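Side-chain contacts in endoglucanase (Clostridium thermocellum, PDB 2E4T), which hydrolyses internal beta-1,4-glucosidic bonds in cellulose and xyloglucan, this chain being the glycoside hydrolase family 44 part of a longer multidomain protein: residues A[476-481]-A[487-492]; A[373-378]-A[405-410]. One frame throughout, in Å; residues are numbered along the deposited sequence.

Contact 1 (A[476-481]-A[487-492])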
# COMPACT_ATOMS: atom_id res chain seq x y z
N VAL A 476 -24.90 9.33 10.74
CA VAL A 476 -23.55 9.36 11.25
C VAL A 476 -23.16 8.01 11.80
O VAL A 476 -23.92 7.39 12.56
CB VAL A 476 -23.41 10.40 12.40
CG1 VAL A 476 -21.95 10.44 12.90
CG2 VAL A 476 -23.84 11.81 11.93
N TRP A 477 -21.93 7.56 11.45
CA TRP A 477 -21.30 6.39 12.03
C TRP A 477 -19.94 6.79 12.58
O TRP A 477 -19.27 7.64 11.98
CB TRP A 477 -21.14 5.28 10.96
CG TRP A 477 -22.44 4.67 10.55
CD1 TRP A 477 -22.91 3.44 11.00
CD2 TRP A 477 -23.42 5.16 9.65
NE1 TRP A 477 -24.09 3.15 10.42
CE2 TRP A 477 -24.45 4.19 9.60
CE3 TRP A 477 -23.53 6.30 8.86
CZ2 TRP A 477 -25.59 4.33 8.79
CZ3 TRP A 477 -24.64 6.46 8.05
CH2 TRP A 477 -25.65 5.48 8.04
N ALA A 478 -19.54 6.24 13.73
CA ALA A 478 -18.30 6.73 14.33
C ALA A 478 -17.65 5.65 15.19
O ALA A 478 -18.29 4.72 15.66
CB ALA A 478 -18.55 7.98 15.20
N PHE A 479 -16.33 5.85 15.39
CA PHE A 479 -15.61 5.12 16.44
C PHE A 479 -14.84 6.14 17.29
O PHE A 479 -14.64 7.30 16.94
CB PHE A 479 -14.70 4.01 15.89
CG PHE A 479 -13.54 4.48 15.02
CD1 PHE A 479 -12.35 4.92 15.58
CD2 PHE A 479 -13.64 4.43 13.62
CE1 PHE A 479 -11.28 5.28 14.79
CE2 PHE A 479 -12.56 4.77 12.83
CZ PHE A 479 -11.36 5.19 13.41
N ASP A 480 -14.44 5.67 18.50
CA ASP A 480 -13.89 6.57 19.50
C ASP A 480 -13.16 5.70 20.55
O ASP A 480 -13.02 4.49 20.36
CB ASP A 480 -14.97 7.49 20.09
CG ASP A 480 -16.13 6.69 20.64
OD1 ASP A 480 -15.91 5.57 21.20
OD2 ASP A 480 -17.28 7.20 20.54
N ARG A 481 -12.73 6.30 21.65
CA ARG A 481 -12.02 5.52 22.70
C ARG A 481 -12.91 4.48 23.34
O ARG A 481 -12.40 3.49 23.89
CB ARG A 481 -11.42 6.45 23.74
CG ARG A 481 -10.15 7.04 23.23
CD ARG A 481 -9.61 8.12 24.09
NE ARG A 481 -10.48 9.29 24.09
CZ ARG A 481 -10.22 10.42 24.75
NH1 ARG A 481 -9.10 10.50 25.50
NH2 ARG A 481 -11.08 11.42 24.71
N THR A 487 -20.24 2.48 15.30
CA THR A 487 -21.64 2.45 15.68
C THR A 487 -22.34 3.67 15.09
O THR A 487 -21.79 4.76 14.97
CB THR A 487 -21.78 2.40 17.20
OG1 THR A 487 -21.14 3.56 17.72
CG2 THR A 487 -21.19 1.13 17.76
N GLN A 488 -23.62 3.47 14.79
CA GLN A 488 -24.45 4.55 14.25
C GLN A 488 -24.80 5.48 15.40
O GLN A 488 -25.14 5.04 16.52
CB GLN A 488 -25.72 3.99 13.57
CG GLN A 488 -26.42 5.05 12.78
CD GLN A 488 -27.53 4.54 11.94
OE1 GLN A 488 -27.85 3.34 11.89
NE2 GLN A 488 -28.18 5.47 11.24
N ARG A 489 -24.76 6.78 15.10
CA ARG A 489 -25.02 7.82 16.08
C ARG A 489 -26.28 8.60 15.70
O ARG A 489 -26.86 8.39 14.63
CB ARG A 489 -23.81 8.78 16.14
CG ARG A 489 -22.46 8.08 16.30
CD ARG A 489 -22.37 7.18 17.52
NE ARG A 489 -21.11 6.42 17.62
CZ ARG A 489 -20.09 6.75 18.41
NH1 ARG A 489 -20.09 7.92 19.10
NH2 ARG A 489 -19.04 5.96 18.46
N THR A 490 -26.71 9.51 16.57
CA THR A 490 -27.93 10.27 16.28
C THR A 490 -27.74 11.07 14.99
O THR A 490 -26.73 11.75 14.83
CB THR A 490 -28.20 11.23 17.44
OG1 THR A 490 -28.28 10.42 18.62
CG2 THR A 490 -29.48 12.00 17.23
N PRO A 491 -28.72 11.05 14.07
CA PRO A 491 -28.53 11.80 12.83
C PRO A 491 -28.59 13.31 13.07
O PRO A 491 -29.31 13.80 13.95
CB PRO A 491 -29.73 11.41 12.00
CG PRO A 491 -30.79 11.08 13.01
CD PRO A 491 -29.96 10.28 14.08
N ILE A 492 -27.87 14.03 12.20
CA ILE A 492 -27.89 15.50 12.11
C ILE A 492 -29.15 15.88 11.33
O ILE A 492 -29.38 15.36 10.22
CB ILE A 492 -26.64 15.96 11.35
CG1 ILE A 492 -25.38 15.65 12.16
CG2 ILE A 492 -26.73 17.43 10.92
CD1 ILE A 492 -24.11 15.60 11.32
O HOH W 1 -27.33 8.27 11.92
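Ala-478 faces Thr-487 and Trp-477 faces Gln-488 in an antiparallel beta hairpin at the margin of the beta-sandwich domain; strand 486-492 is outermost in its sheet, and strand 508-514 flanks strand 474-480 on the far side. Backbone bonds come first. Ala-478 and Thr-487 form a hydrogen-bonded pair closed in both directions, Thr-487 N to Ala-478 O and Ala-478 N to Thr-487 O each spanning 3.0 Å. Further along, Arg-489 N donates to Val-476 O over 2.7 Å, while a water joins Val-476 N, Arg-489 O and the amide nitrogen of Gln-488.

A CH-pi contact marks the face that carries Trp-477 and Gln-488, a non-hydrogen-bonded pair. Gln-488 runs extended alongside the indole with CG trans to the backbone N (chi1 -168°), which lays its aliphatic part over one ring face. Gln-488 CG sits 4.0 Å from the centroid of the Trp-477 five-membered ring, and the amide, turned 21° from the indole plane, carries on past the rim of the six-membered ring, its CD and NE2 nearest to CZ2. Tyr-410 meets the same indole from the barrel side.

On the other face, apolar packing sets Val-476 CG2 3.8 Å from Ile-492 CD1, next to Phe-500 and Tyr-502 of strand 499-504. The charged contact is here too. Arg-489 bends at chi2 and returns along the hairpin, its guanidinium lying flat on the methyl group of Ala-478. NE donates to Thr-487 O, which Ala-478 N approaches from the opposite face of that carbonyl. Both terminal nitrogens grip one oxygen in a salt bridge: Asp-480 OD2 lies 3.0 Å from Arg-489 NH2 and 3.2 Å from Arg-489 NH1, close to the guanidinium plane.

Contact 2 (A[373-378]-A[405-410])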
# COMPACT_ATOMS: atom_id res chain seq x y z
N ALA A 373 -5.32 8.14 12.78
CA ALA A 373 -4.26 8.31 11.79
C ALA A 373 -4.55 7.47 10.55
O ALA A 373 -4.35 7.94 9.41
CB ALA A 373 -2.89 7.97 12.38
N GLN A 374 -5.00 6.21 10.74
CA GLN A 374 -5.32 5.37 9.59
C GLN A 374 -6.40 6.02 8.72
O GLN A 374 -6.30 6.06 7.48
CB GLN A 374 -5.78 3.99 10.08
CG GLN A 374 -6.18 3.07 8.92
CD GLN A 374 -5.01 2.67 8.06
OE1 GLN A 374 -3.84 2.79 8.45
NE2 GLN A 374 -5.31 2.15 6.87
N ALA A 375 -7.49 6.51 9.36
CA ALA A 375 -8.56 7.14 8.58
C ALA A 375 -8.02 8.38 7.86
O ALA A 375 -8.45 8.70 6.72
CB ALA A 375 -9.73 7.49 9.50
N ASP A 376 -7.11 9.12 8.50
CA ASP A 376 -6.56 10.33 7.88
C ASP A 376 -5.74 9.92 6.64
O ASP A 376 -5.89 10.52 5.54
CB ASP A 376 -5.68 11.05 8.92
CG ASP A 376 -5.49 12.52 8.65
OD1 ASP A 376 -6.39 13.15 8.04
OD2 ASP A 376 -4.38 13.03 9.02
N VAL A 377 -4.84 8.93 6.80
CA VAL A 377 -4.02 8.44 5.70
C VAL A 377 -4.89 8.00 4.53
O VAL A 377 -4.58 8.30 3.35
CB VAL A 377 -3.11 7.30 6.23
CG1 VAL A 377 -2.43 6.53 5.11
CG2 VAL A 377 -2.09 7.90 7.18
N LEU A 378 -5.96 7.23 4.80
CA LEU A 378 -6.81 6.78 3.69
C LEU A 378 -7.49 7.98 2.98
O LEU A 378 -7.67 7.96 1.75
CB LEU A 378 -7.84 5.79 4.19
CG LEU A 378 -7.25 4.49 4.68
CD1 LEU A 378 -8.39 3.65 5.33
CD2 LEU A 378 -6.54 3.71 3.59
N ASN A 405 -12.57 0.19 7.80
CA ASN A 405 -14.01 -0.02 7.63
C ASN A 405 -14.79 1.28 7.60
O ASN A 405 -15.89 1.33 7.02
CB ASN A 405 -14.56 -0.93 8.75
CG ASN A 405 -14.29 -2.39 8.48
OD1 ASN A 405 -14.10 -2.84 7.35
ND2 ASN A 405 -14.31 -3.17 9.59
N LEU A 406 -14.29 2.35 8.22
CA LEU A 406 -14.99 3.63 8.16
C LEU A 406 -15.18 4.05 6.68
O LEU A 406 -16.17 4.74 6.35
CB LEU A 406 -14.24 4.68 8.94
CG LEU A 406 -15.05 5.94 9.28
CD1 LEU A 406 -16.20 5.67 10.22
CD2 LEU A 406 -14.11 7.03 9.83
N TYR A 407 -14.21 3.68 5.82
CA TYR A 407 -14.32 3.93 4.40
C TYR A 407 -15.00 2.81 3.64
O TYR A 407 -15.76 3.08 2.69
CB TYR A 407 -12.94 4.15 3.77
CG TYR A 407 -12.32 5.47 4.17
CD1 TYR A 407 -12.38 6.58 3.28
CD2 TYR A 407 -11.68 5.63 5.40
CE1 TYR A 407 -11.82 7.79 3.61
CE2 TYR A 407 -11.14 6.85 5.77
CZ TYR A 407 -11.18 7.95 4.86
OH TYR A 407 -10.66 9.18 5.19
N THR A 408 -14.73 1.55 3.96
CA THR A 408 -15.13 0.45 3.10
C THR A 408 -16.41 -0.23 3.50
O THR A 408 -16.98 -0.98 2.67
CB THR A 408 -14.00 -0.62 3.03
OG1 THR A 408 -13.90 -1.11 4.38
CG2 THR A 408 -12.71 -0.07 2.52
N ASN A 409 -16.85 -0.08 4.75
CA ASN A 409 -17.98 -0.89 5.23
C ASN A 409 -18.41 -0.27 6.56
O ASN A 409 -18.28 -0.87 7.65
CB ASN A 409 -17.61 -2.35 5.38
CG ASN A 409 -18.83 -3.23 5.56
OD1 ASN A 409 -19.95 -2.74 5.81
ND2 ASN A 409 -18.64 -4.52 5.38
N TYR A 410 -18.93 0.96 6.50
CA TYR A 410 -19.15 1.67 7.75
C TYR A 410 -20.36 1.19 8.54
O TYR A 410 -20.43 1.42 9.75
CB TYR A 410 -19.20 3.21 7.53
CG TYR A 410 -20.28 3.66 6.60
CD1 TYR A 410 -21.62 3.77 6.99
CD2 TYR A 410 -19.98 4.00 5.29
CE1 TYR A 410 -22.58 4.20 6.06
CE2 TYR A 410 -20.94 4.40 4.38
CZ TYR A 410 -22.21 4.51 4.76
OH TYR A 410 -23.15 4.91 3.84
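Tyr-407 sets CG opposite its own carbonyl carbon (chi1 -71°), which turns the phenol toward helix 368-384; in Leu-378 the same choice (chi1 -66°) brings CD1 alongside Tyr-407 CD2, the two side chains passing each other in opposite directions. The contact is a buried helix-helix packing on the outside of the TIM-like barrel. Helix 368-384 is the connection of a beta-alpha-beta crossover between the neighbouring parallel strands 354-360 and 388-391, and helix 398-408 follows the second of these strands.

One polar bond crosses the gap. Tyr-407 OH donates to Ala-375 O over 2.7 Å, arriving at 146° to the C=O bond and somewhat tilted from the carbonyl plane. The acceptor is a main-chain oxygen within a helix, and the bond gives the buried phenol hydroxyl a fixed partner, pinning the far end of the ring.

The remainder is apolar. Leu-378 CB sits over one face of the phenol ring, off centre toward the rim, in a CH-pi contact 4.0 Å from the centroid of the Tyr-407 ring. The same leucine adds its CD1 branch, 3.8 Å from Tyr-407 CD2, so two of its carbons press on the CD2-CE2 side. Ala-375 CB comes up to that side as well, 4.0 Å from Tyr-407 CE2. The ring is therefore held by its hydroxyl and by contact on its face.

Strand 442-452 of the beta-sandwich lies alongside, with Ile-449 touching Tyr-407 and Leu-451 touching Ala-375, so the helix pair is also part of the domain interface. Earlier on helix 398-408, Glu-401 binds zinc, and Ile-404 is touched by both Leu-378 and Gln-374. Past the phenol, a looser methyl contact puts Ala-375 CB 4.4 Å from Leu-406 CD2.

How the contacts relate
Contact 2 comes first along the chain and closes before contact 1 opens; their centres lie 14 Å apart, on the same side of the chain's centre. Contact 2 belongs to helices 368-384 and 398-408 of the barrel, contact 1 to the hairpin of strands 474-480 and 486-492 in the beta-sandwich. They meet directly: Trp-477 CD1 packs 3.4 Å from Tyr-410 O, and Phe-479 CE2 lies 4.1 Å from Leu-406 CD2. Phe-479 also touches Tyr-399 and Ala-402, and His-511 ND1 on strand 508-514 is hydrogen-bonded to Leu-406 O. Helix 398-408, which supplies the zinc ligand Glu-401, thus packs on helix 368-384 and on the sandwich, at the junction of the two domains.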